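Local atomic coordinates of nidogen (Mus musculus, PDB entry 1NPE), a protein that probably links laminin to collagen IV in basement membranes, binding laminin through its six-bladed YWTD beta-propeller domain. Residues H88-T96 and I103-T111; E206-V214 and Y222-S230. All coordinates share one frame; numbering follows the deposited sequence.

Interaction 1. Residues H88-T96 and I103-T111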
loop_
_atom_site.group_PDB
_atom_site.type_symbol
_atom_site.label_atom_id
_atom_site.label_comp_id
_atom_site.label_asym_id
_atom_site.label_seq_id
_atom_site.Cartn_x
_atom_site.Cartn_y
_atom_site.Cartn_z
ATOM N N HIS A 88 -8.910 18.815 8.331
ATOM C CA HIS A 88 -8.933 20.171 7.798
ATOM C C HIS A 88 -9.243 21.237 8.854
ATOM O O HIS A 88 -8.970 22.418 8.647
ATOM C CB HIS A 88 -9.903 20.263 6.615
ATOM C CG HIS A 88 -11.322 19.954 6.972
ATOM N ND1 HIS A 88 -12.284 20.932 7.110
ATOM C CD2 HIS A 88 -11.943 18.777 7.224
ATOM C CE1 HIS A 88 -13.436 20.370 7.431
ATOM N NE2 HIS A 88 -13.256 19.064 7.506
ATOM N N LEU A 89 -9.786 20.812 9.992
ATOM C CA LEU A 89 -10.109 21.732 11.084
ATOM C C LEU A 89 -8.900 21.942 11.985
ATOM O O LEU A 89 -8.446 23.073 12.169
ATOM C CB LEU A 89 -11.285 21.203 11.903
ATOM C CG LEU A 89 -12.600 21.122 11.124
ATOM C CD1 LEU A 89 -13.666 20.452 11.974
ATOM C CD2 LEU A 89 -13.039 22.530 10.679
ATOM N N GLY A 90 -8.369 20.838 12.510
ATOM C CA GLY A 90 -7.206 20.888 13.381
ATOM C C GLY A 90 -5.899 21.123 12.646
ATOM O O GLY A 90 -4.871 21.375 13.277
ATOM N N ARG A 91 -5.934 21.033 11.316
ATOM C CA ARG A 91 -4.757 21.250 10.465
ATOM C C ARG A 91 -3.684 20.165 10.607
ATOM O O ARG A 91 -2.510 20.474 10.820
ATOM C CB ARG A 91 -4.127 22.622 10.753
ATOM C CG ARG A 91 -5.045 23.828 10.588
ATOM C CD ARG A 91 -5.177 24.259 9.132
ATOM N NE ARG A 91 -6.156 23.461 8.407
ATOM C CZ ARG A 91 -6.221 23.367 7.083
ATOM N NH1 ARG A 91 -5.358 24.017 6.306
ATOM N NH2 ARG A 91 -7.167 22.625 6.533
ATOM N N THR A 92 -4.077 18.897 10.501
ATOM C CA THR A 92 -3.114 17.802 10.615
ATOM C C THR A 92 -3.331 16.701 9.582
ATOM O O THR A 92 -4.388 16.614 8.962
ATOM C CB THR A 92 -3.136 17.161 12.022
ATOM O OG1 THR A 92 -4.459 16.706 12.329
ATOM C CG2 THR A 92 -2.679 18.150 13.070
ATOM N N ILE A 93 -2.308 15.876 9.390
ATOM C CA ILE A 93 -2.372 14.757 8.459
ATOM C C ILE A 93 -2.224 13.442 9.231
ATOM O O ILE A 93 -1.718 13.427 10.359
ATOM C CB ILE A 93 -1.253 14.831 7.387
ATOM C CG1 ILE A 93 0.129 14.688 8.028
ATOM C CG2 ILE A 93 -1.314 16.152 6.649
ATOM C CD1 ILE A 93 1.254 14.571 7.015
ATOM N N PHE A 94 -2.709 12.358 8.635
ATOM C CA PHE A 94 -2.624 11.020 9.214
ATOM C C PHE A 94 -2.187 10.109 8.074
ATOM O O PHE A 94 -2.568 10.337 6.927
ATOM C CB PHE A 94 -3.996 10.518 9.688
ATOM C CG PHE A 94 -4.580 11.280 10.846
ATOM C CD1 PHE A 94 -4.531 10.755 12.133
ATOM C CD2 PHE A 94 -5.246 12.487 10.640
ATOM C CE1 PHE A 94 -5.145 11.420 13.204
ATOM C CE2 PHE A 94 -5.862 13.156 11.700
ATOM C CZ PHE A 94 -5.812 12.618 12.986
ATOM N N TRP A 95 -1.403 9.074 8.370
ATOM C CA TRP A 95 -1.008 8.159 7.307
ATOM C C TRP A 95 -0.683 6.762 7.803
ATOM O O TRP A 95 -0.400 6.555 8.984
ATOM C CB TRP A 95 0.156 8.723 6.470
ATOM C CG TRP A 95 1.513 8.652 7.113
ATOM C CD1 TRP A 95 2.424 7.639 6.995
ATOM C CD2 TRP A 95 2.141 9.666 7.902
ATOM N NE1 TRP A 95 3.584 7.966 7.651
ATOM C CE2 TRP A 95 3.440 9.205 8.215
ATOM C CE3 TRP A 95 1.738 10.924 8.368
ATOM C CZ2 TRP A 95 4.344 9.961 8.974
ATOM C CZ3 TRP A 95 2.638 11.676 9.125
ATOM C CH2 TRP A 95 3.926 11.189 9.417
ATOM N N THR A 96 -0.774 5.800 6.893
ATOM C CA THR A 96 -0.464 4.418 7.203
ATOM C C THR A 96 0.910 4.098 6.635
ATOM O O THR A 96 1.311 4.643 5.608
ATOM C CB THR A 96 -1.486 3.455 6.569
ATOM O OG1 THR A 96 -1.530 3.668 5.148
ATOM C CG2 THR A 96 -2.869 3.687 7.165
ATOM N N ILE A 103 0.693 4.088 12.253
ATOM C CA ILE A 103 -0.174 5.158 11.811
ATOM C C ILE A 103 0.346 6.386 12.538
ATOM O O ILE A 103 0.416 6.414 13.765
ATOM C CB ILE A 103 -1.655 4.894 12.175
ATOM C CG1 ILE A 103 -2.195 3.723 11.347
ATOM C CG2 ILE A 103 -2.495 6.145 11.921
ATOM C CD1 ILE A 103 -3.556 3.257 11.761
ATOM N N GLU A 104 0.809 7.360 11.770
ATOM C CA GLU A 104 1.330 8.579 12.357
ATOM C C GLU A 104 0.444 9.776 12.056
ATOM O O GLU A 104 -0.384 9.755 11.146
ATOM C CB GLU A 104 2.750 8.848 11.857
ATOM C CG GLU A 104 3.736 7.707 12.121
ATOM C CD GLU A 104 5.176 8.148 11.973
ATOM O OE1 GLU A 104 5.546 9.163 12.585
ATOM O OE2 GLU A 104 5.940 7.487 11.246
ATOM N N VAL A 105 0.598 10.806 12.870
ATOM C CA VAL A 105 -0.148 12.033 12.706
ATOM C C VAL A 105 0.889 13.149 12.796
ATOM O O VAL A 105 1.914 12.992 13.466
ATOM C CB VAL A 105 -1.249 12.172 13.793
ATOM C CG1 VAL A 105 -0.642 12.125 15.199
ATOM C CG2 VAL A 105 -2.037 13.452 13.584
ATOM N N ALA A 106 0.674 14.227 12.048
ATOM C CA ALA A 106 1.603 15.358 12.048
ATOM C C ALA A 106 0.918 16.620 11.537
ATOM O O ALA A 106 -0.195 16.558 11.020
ATOM C CB ALA A 106 2.821 15.036 11.179
ATOM N N LYS A 107 1.580 17.764 11.696
ATOM C CA LYS A 107 1.036 19.034 11.220
ATOM C C LYS A 107 1.021 19.034 9.695
ATOM O O LYS A 107 1.728 18.244 9.070
ATOM C CB LYS A 107 1.890 20.200 11.722
ATOM C CG LYS A 107 1.801 20.425 13.220
ATOM C CD LYS A 107 2.722 21.547 13.679
ATOM C CE LYS A 107 2.343 22.893 13.081
ATOM N NZ LYS A 107 3.136 23.996 13.697
ATOM N N MET A 108 0.230 19.923 9.099
ATOM C CA MET A 108 0.133 20.010 7.641
ATOM C C MET A 108 1.504 20.120 6.963
ATOM O O MET A 108 1.704 19.567 5.883
ATOM C CB MET A 108 -0.722 21.206 7.224
ATOM C CG MET A 108 -2.134 21.219 7.767
ATOM S SD MET A 108 -3.174 19.948 7.078
ATOM C CE MET A 108 -4.256 20.880 6.090
ATOM N N ASP A 109 2.436 20.844 7.584
ATOM C CA ASP A 109 3.775 21.002 7.013
ATOM C C ASP A 109 4.729 19.845 7.334
ATOM O O ASP A 109 5.923 19.916 7.043
ATOM C CB ASP A 109 4.403 22.352 7.408
ATOM C CG ASP A 109 4.602 22.515 8.921
ATOM O OD1 ASP A 109 4.494 21.525 9.684
ATOM O OD2 ASP A 109 4.888 23.658 9.340
ATOM N N GLY A 110 4.196 18.800 7.965
ATOM C CA GLY A 110 4.993 17.634 8.303
ATOM C C GLY A 110 5.752 17.660 9.620
ATOM O O GLY A 110 6.434 16.685 9.946
ATOM N N THR A 111 5.657 18.752 10.376
ATOM C CA THR A 111 6.366 18.828 11.656
ATOM C C THR A 111 5.558 18.259 12.817
ATOM O O THR A 111 4.355 18.029 12.702
ATOM C CB THR A 111 6.789 20.274 12.021
ATOM O OG1 THR A 111 5.627 21.094 12.199
ATOM C CG2 THR A 111 7.680 20.866 10.936
HETATM O O HOH W 1 -0.602 22.333 10.809
HETATM O O HOH W 2 5.703 6.442 8.853
#

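Interaction 2. Residues E206-V214 and Y222-S230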
loop_
_atom_site.group_PDB
_atom_site.type_symbol
_atom_site.label_atom_id
_atom_site.label_comp_id
_atom_site.label_asym_id
_atom_site.label_seq_id
_atom_site.Cartn_x
_atom_site.Cartn_y
_atom_site.Cartn_z
ATOM N N GLU A 206 -21.454 -6.605 -5.210
ATOM C CA GLU A 206 -20.567 -7.643 -5.728
ATOM C C GLU A 206 -20.016 -7.353 -7.119
ATOM O O GLU A 206 -20.426 -6.398 -7.779
ATOM C CB GLU A 206 -21.298 -8.986 -5.745
ATOM C CG GLU A 206 -21.982 -9.330 -4.432
ATOM C CD GLU A 206 -21.658 -10.731 -3.951
ATOM O OE1 GLU A 206 -20.460 -11.023 -3.717
ATOM O OE2 GLU A 206 -22.604 -11.538 -3.802
ATOM N N GLY A 207 -19.063 -8.177 -7.542
ATOM C CA GLY A 207 -18.480 -8.039 -8.864
ATOM C C GLY A 207 -17.264 -7.149 -9.038
ATOM O O GLY A 207 -16.887 -6.865 -10.180
ATOM N N LEU A 208 -16.651 -6.695 -7.947
ATOM C CA LEU A 208 -15.467 -5.846 -8.069
ATOM C C LEU A 208 -14.232 -6.714 -8.328
ATOM O O LEU A 208 -13.864 -7.552 -7.505
ATOM C CB LEU A 208 -15.282 -4.952 -6.832
ATOM C CG LEU A 208 -16.277 -3.795 -6.640
ATOM C CD1 LEU A 208 -17.666 -4.322 -6.283
ATOM C CD2 LEU A 208 -15.772 -2.852 -5.548
ATOM N N GLN A 209 -13.609 -6.508 -9.484
ATOM C CA GLN A 209 -12.445 -7.285 -9.907
ATOM C C GLN A 209 -11.208 -7.220 -9.002
ATOM O O GLN A 209 -10.815 -8.227 -8.420
ATOM C CB GLN A 209 -12.085 -6.921 -11.348
ATOM C CG GLN A 209 -13.260 -7.039 -12.312
ATOM C CD GLN A 209 -13.074 -8.145 -13.336
ATOM O OE1 GLN A 209 -13.235 -9.328 -13.030
ATOM N NE2 GLN A 209 -12.735 -7.763 -14.561
ATOM N N TYR A 210 -10.571 -6.058 -8.913
ATOM C CA TYR A 210 -9.401 -5.906 -8.055
ATOM C C TYR A 210 -9.245 -4.463 -7.629
ATOM O O TYR A 210 -8.337 -3.758 -8.073
ATOM C CB TYR A 210 -8.110 -6.399 -8.731
ATOM C CG TYR A 210 -7.081 -6.850 -7.710
ATOM C CD1 TYR A 210 -6.932 -8.202 -7.395
ATOM C CD2 TYR A 210 -6.325 -5.922 -6.992
ATOM C CE1 TYR A 210 -6.065 -8.617 -6.386
ATOM C CE2 TYR A 210 -5.457 -6.328 -5.980
ATOM C CZ TYR A 210 -5.337 -7.672 -5.681
ATOM O OH TYR A 210 -4.520 -8.071 -4.662
ATOM N N PRO A 211 -10.130 -4.010 -6.733
ATOM C CA PRO A 211 -10.141 -2.646 -6.206
ATOM C C PRO A 211 -8.910 -2.353 -5.371
ATOM O O PRO A 211 -8.467 -3.204 -4.599
ATOM C CB PRO A 211 -11.368 -2.637 -5.291
ATOM C CG PRO A 211 -12.151 -3.819 -5.669
ATOM C CD PRO A 211 -11.143 -4.836 -6.061
ATOM N N PHE A 212 -8.376 -1.146 -5.517
ATOM C CA PHE A 212 -7.231 -0.725 -4.726
ATOM C C PHE A 212 -7.593 0.418 -3.777
ATOM O O PHE A 212 -7.234 0.389 -2.600
ATOM C CB PHE A 212 -6.056 -0.282 -5.595
ATOM C CG PHE A 212 -4.907 0.239 -4.791
ATOM C CD1 PHE A 212 -4.012 -0.643 -4.191
ATOM C CD2 PHE A 212 -4.773 1.608 -4.541
ATOM C CE1 PHE A 212 -3.008 -0.177 -3.350
ATOM C CE2 PHE A 212 -3.774 2.080 -3.704
ATOM C CZ PHE A 212 -2.889 1.185 -3.104
ATOM N N ALA A 213 -8.220 1.463 -4.312
ATOM C CA ALA A 213 -8.602 2.608 -3.501
ATOM C C ALA A 213 -10.011 3.048 -3.840
ATOM O O ALA A 213 -10.540 2.718 -4.904
ATOM C CB ALA A 213 -7.632 3.757 -3.706
ATOM N N VAL A 214 -10.606 3.820 -2.941
ATOM C CA VAL A 214 -11.959 4.286 -3.154
ATOM C C VAL A 214 -12.179 5.613 -2.461
ATOM O O VAL A 214 -11.494 5.949 -1.488
ATOM C CB VAL A 214 -12.981 3.266 -2.614
ATOM C CG1 VAL A 214 -12.915 3.202 -1.082
ATOM C CG2 VAL A 214 -14.380 3.599 -3.094
ATOM N N TYR A 222 -16.291 5.843 -6.155
ATOM C CA TYR A 222 -15.332 5.843 -7.249
ATOM C C TYR A 222 -14.118 5.063 -6.775
ATOM O O TYR A 222 -13.476 5.447 -5.793
ATOM C CB TYR A 222 -14.919 7.270 -7.624
ATOM C CG TYR A 222 -16.057 8.128 -8.117
ATOM C CD1 TYR A 222 -16.816 8.886 -7.227
ATOM C CD2 TYR A 222 -16.386 8.173 -9.472
ATOM C CE1 TYR A 222 -17.876 9.668 -7.672
ATOM C CE2 TYR A 222 -17.448 8.952 -9.928
ATOM C CZ TYR A 222 -18.186 9.694 -9.022
ATOM O OH TYR A 222 -19.239 10.459 -9.459
ATOM N N TYR A 223 -13.830 3.951 -7.444
ATOM C CA TYR A 223 -12.680 3.145 -7.070
ATOM C C TYR A 223 -11.716 2.859 -8.219
ATOM O O TYR A 223 -12.095 2.887 -9.392
ATOM C CB TYR A 223 -13.122 1.838 -6.391
ATOM C CG TYR A 223 -13.751 0.792 -7.285
ATOM C CD1 TYR A 223 -12.970 -0.191 -7.897
ATOM C CD2 TYR A 223 -15.134 0.740 -7.466
ATOM C CE1 TYR A 223 -13.551 -1.208 -8.661
ATOM C CE2 TYR A 223 -15.726 -0.267 -8.228
ATOM C CZ TYR A 223 -14.927 -1.238 -8.819
ATOM O OH TYR A 223 -15.508 -2.248 -9.546
ATOM N N THR A 224 -10.457 2.612 -7.864
ATOM C CA THR A 224 -9.428 2.290 -8.845
ATOM C C THR A 224 -9.286 0.779 -8.864
ATOM O O THR A 224 -9.292 0.135 -7.808
ATOM C CB THR A 224 -8.079 2.936 -8.491
ATOM O OG1 THR A 224 -7.652 2.489 -7.197
ATOM C CG2 THR A 224 -8.205 4.463 -8.506
ATOM N N ASP A 225 -9.156 0.216 -10.060
ATOM C CA ASP A 225 -9.055 -1.227 -10.218
ATOM C C ASP A 225 -7.786 -1.631 -10.956
ATOM O O ASP A 225 -7.466 -1.091 -12.014
ATOM C CB ASP A 225 -10.304 -1.745 -10.943
ATOM C CG ASP A 225 -10.421 -3.262 -10.918
ATOM O OD1 ASP A 225 -9.698 -3.927 -11.672
ATOM O OD2 ASP A 225 -11.260 -3.795 -10.166
ATOM N N TRP A 226 -7.070 -2.587 -10.374
ATOM C CA TRP A 226 -5.815 -3.107 -10.924
ATOM C C TRP A 226 -5.997 -4.096 -12.088
ATOM O O TRP A 226 -5.108 -4.258 -12.928
ATOM C CB TRP A 226 -5.022 -3.797 -9.813
ATOM C CG TRP A 226 -4.288 -2.866 -8.894
ATOM C CD1 TRP A 226 -4.317 -1.497 -8.899
ATOM C CD2 TRP A 226 -3.378 -3.244 -7.857
ATOM N NE1 TRP A 226 -3.479 -1.004 -7.930
ATOM C CE2 TRP A 226 -2.891 -2.054 -7.277
ATOM C CE3 TRP A 226 -2.930 -4.475 -7.360
ATOM C CZ2 TRP A 226 -1.975 -2.059 -6.225
ATOM C CZ3 TRP A 226 -2.023 -4.479 -6.314
ATOM C CH2 TRP A 226 -1.556 -3.276 -5.757
ATOM N N LYS A 227 -7.121 -4.801 -12.088
ATOM C CA LYS A 227 -7.421 -5.775 -13.129
ATOM C C LYS A 227 -7.858 -5.081 -14.419
ATOM O O LYS A 227 -7.311 -5.347 -15.490
ATOM C CB LYS A 227 -8.515 -6.727 -12.628
ATOM C CG LYS A 227 -9.190 -7.594 -13.684
ATOM C CD LYS A 227 -8.314 -8.739 -14.157
ATOM C CE LYS A 227 -9.077 -9.610 -15.155
ATOM N NZ LYS A 227 -8.221 -10.662 -15.775
ATOM N N THR A 228 -8.797 -4.146 -14.296
ATOM C CA THR A 228 -9.341 -3.427 -15.446
ATOM C C THR A 228 -8.594 -2.154 -15.833
ATOM O O THR A 228 -8.855 -1.583 -16.893
ATOM C CB THR A 228 -10.815 -3.044 -15.206
ATOM O OG1 THR A 228 -10.891 -2.075 -14.154
ATOM C CG2 THR A 228 -11.641 -4.269 -14.825
ATOM N N ASN A 229 -7.673 -1.710 -14.982
ATOM C CA ASN A 229 -6.917 -0.485 -15.231
ATOM C C ASN A 229 -7.852 0.686 -15.499
ATOM O O ASN A 229 -7.706 1.395 -16.489
ATOM C CB ASN A 229 -5.945 -0.665 -16.399
ATOM C CG ASN A 229 -4.675 -1.376 -15.989
ATOM O OD1 ASN A 229 -3.987 -0.952 -15.058
ATOM N ND2 ASN A 229 -4.356 -2.466 -16.675
ATOM N N SER A 230 -8.829 0.875 -14.622
ATOM C CA SER A 230 -9.772 1.964 -14.796
ATOM C C SER A 230 -10.358 2.475 -13.490
ATOM O O SER A 230 -10.211 1.852 -12.435
ATOM C CB SER A 230 -10.912 1.523 -15.711
ATOM O OG SER A 230 -11.813 0.667 -15.028
HETATM O O HOH W 3 -13.973 -4.182 -10.690
#

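Interaction 1. Residues H88-T96 and I103-T111
Trp95 and Glu104 carry one face of this antiparallel hairpin. Trp95 CG sits between its own backbone N and carbonyl carbon (chi1 76°), which stands the indole over the neighbouring strand. There Glu104 CB presses on one face, 3.6 Å from the centroid of the six-membered ring, a CH-pi contact. The rest of the Glu104 chain passes obliquely over the CZ2 side of the indole, its carboxylate 36° from the ring plane. A water ties the two polar ends, accepting from Trp95 NE1 at 2.9 Å and donating to Glu104 OE2. That same oxygen forms salt bridges to Arg102 and Arg113, so the carboxylate is held from several directions. Ala106 CB abuts the indole edge, 3.9 Å from Trp95 CZ3, and Ile93 CG1 also touches this methyl.

On the opposite face, Phe94 and Val105 lie side by side, and Val105 CG2 covers one face of the phenyl ring, 3.7 Å from Phe94 CE1. Between the faces, Ile93 and Ala106 exchange backbone bonds, Ile93 N to Ala106 O at 2.8 Å being nearly straight; Trp95 and Glu104 form the second such pair.

Beyond the strands, Met108 bends back from its type I turn and sets CE against one face of the Arg91 guanidinium, 3.3 Å from Arg91 CZ. The bent arginine chain curls back to His88, where Arg91 NH2 gives a bond of 2.8 Å to His88 O, while Asp44 forms a salt bridge with that nitrogen.

The hairpin forms the two inner strands of a four-stranded propeller blade: strand 81-87 pairs with 92-97, strand 114-117 with 102-107, and strand 124-130 of the next sheet packs on Phe94 and Thr96.

Interaction 2. Residues E206-V214 and Y222-S230
Phe212, its CG anti to the backbone N (chi1 176°), meets Trp226, whose CG is turned beside its own N, at the open end of an antiparallel hairpin in a six-bladed YWTD beta-propeller. Phe212 CB sits over the five-membered ring, and the phenyl runs nearly parallel to the indole but slid aside, with centroids 5.1 Å apart. Tyr210 lies on the same side, its ring also nearly parallel but slid until the two barely overlap, Tyr210 CE2 3.4 Å from Trp226 CE3. The Tyr210 hydroxyl bonds to a polar side chain of another protein's chain, whose backbone packs on Trp226. Trimming Trp226 to an alanine would probably open a gap, leaving Phe212 without its parallel partner and Tyr210 less firmly placed.

Trp226 N also donates to Tyr210 O at 2.9 Å. Asp225 joins the two segments and shapes its own loop, OD1 taking Thr228 N at 2.8 Å in an Asx motif while OD2 takes Tyr210 N almost straight (170°) at 2.7 Å. Leu208 CD2 lies over one face of the Tyr223 ring. At that ring's edge a water accepts from Gln209 N, donates to Asp225 OD2 and is hydrogen-bonded to Tyr223 OH at 2.7 Å.

In the fold
Both interactions are antiparallel hairpins, each within its own four-stranded blade, on opposite sides of the propeller's centre, but they use different strand pairs. Their centres are 27 Å apart and their nearest atoms about 9 Å, so they do not touch. Interaction 1 joins the two middle strands of its sheet, 92-97 and 102-107; interaction 2 includes its sheet's outermost strand, 211-217. Cadmium ions lie at a distance: about 10 Å from the side chain of Thr96 and about 6 Å from that of Tyr210. Ser98 and Asp101, in the turn joining the strands of interaction 1, bind cadmium with Val122. Of the two, interaction 2 alone meets another protein chain.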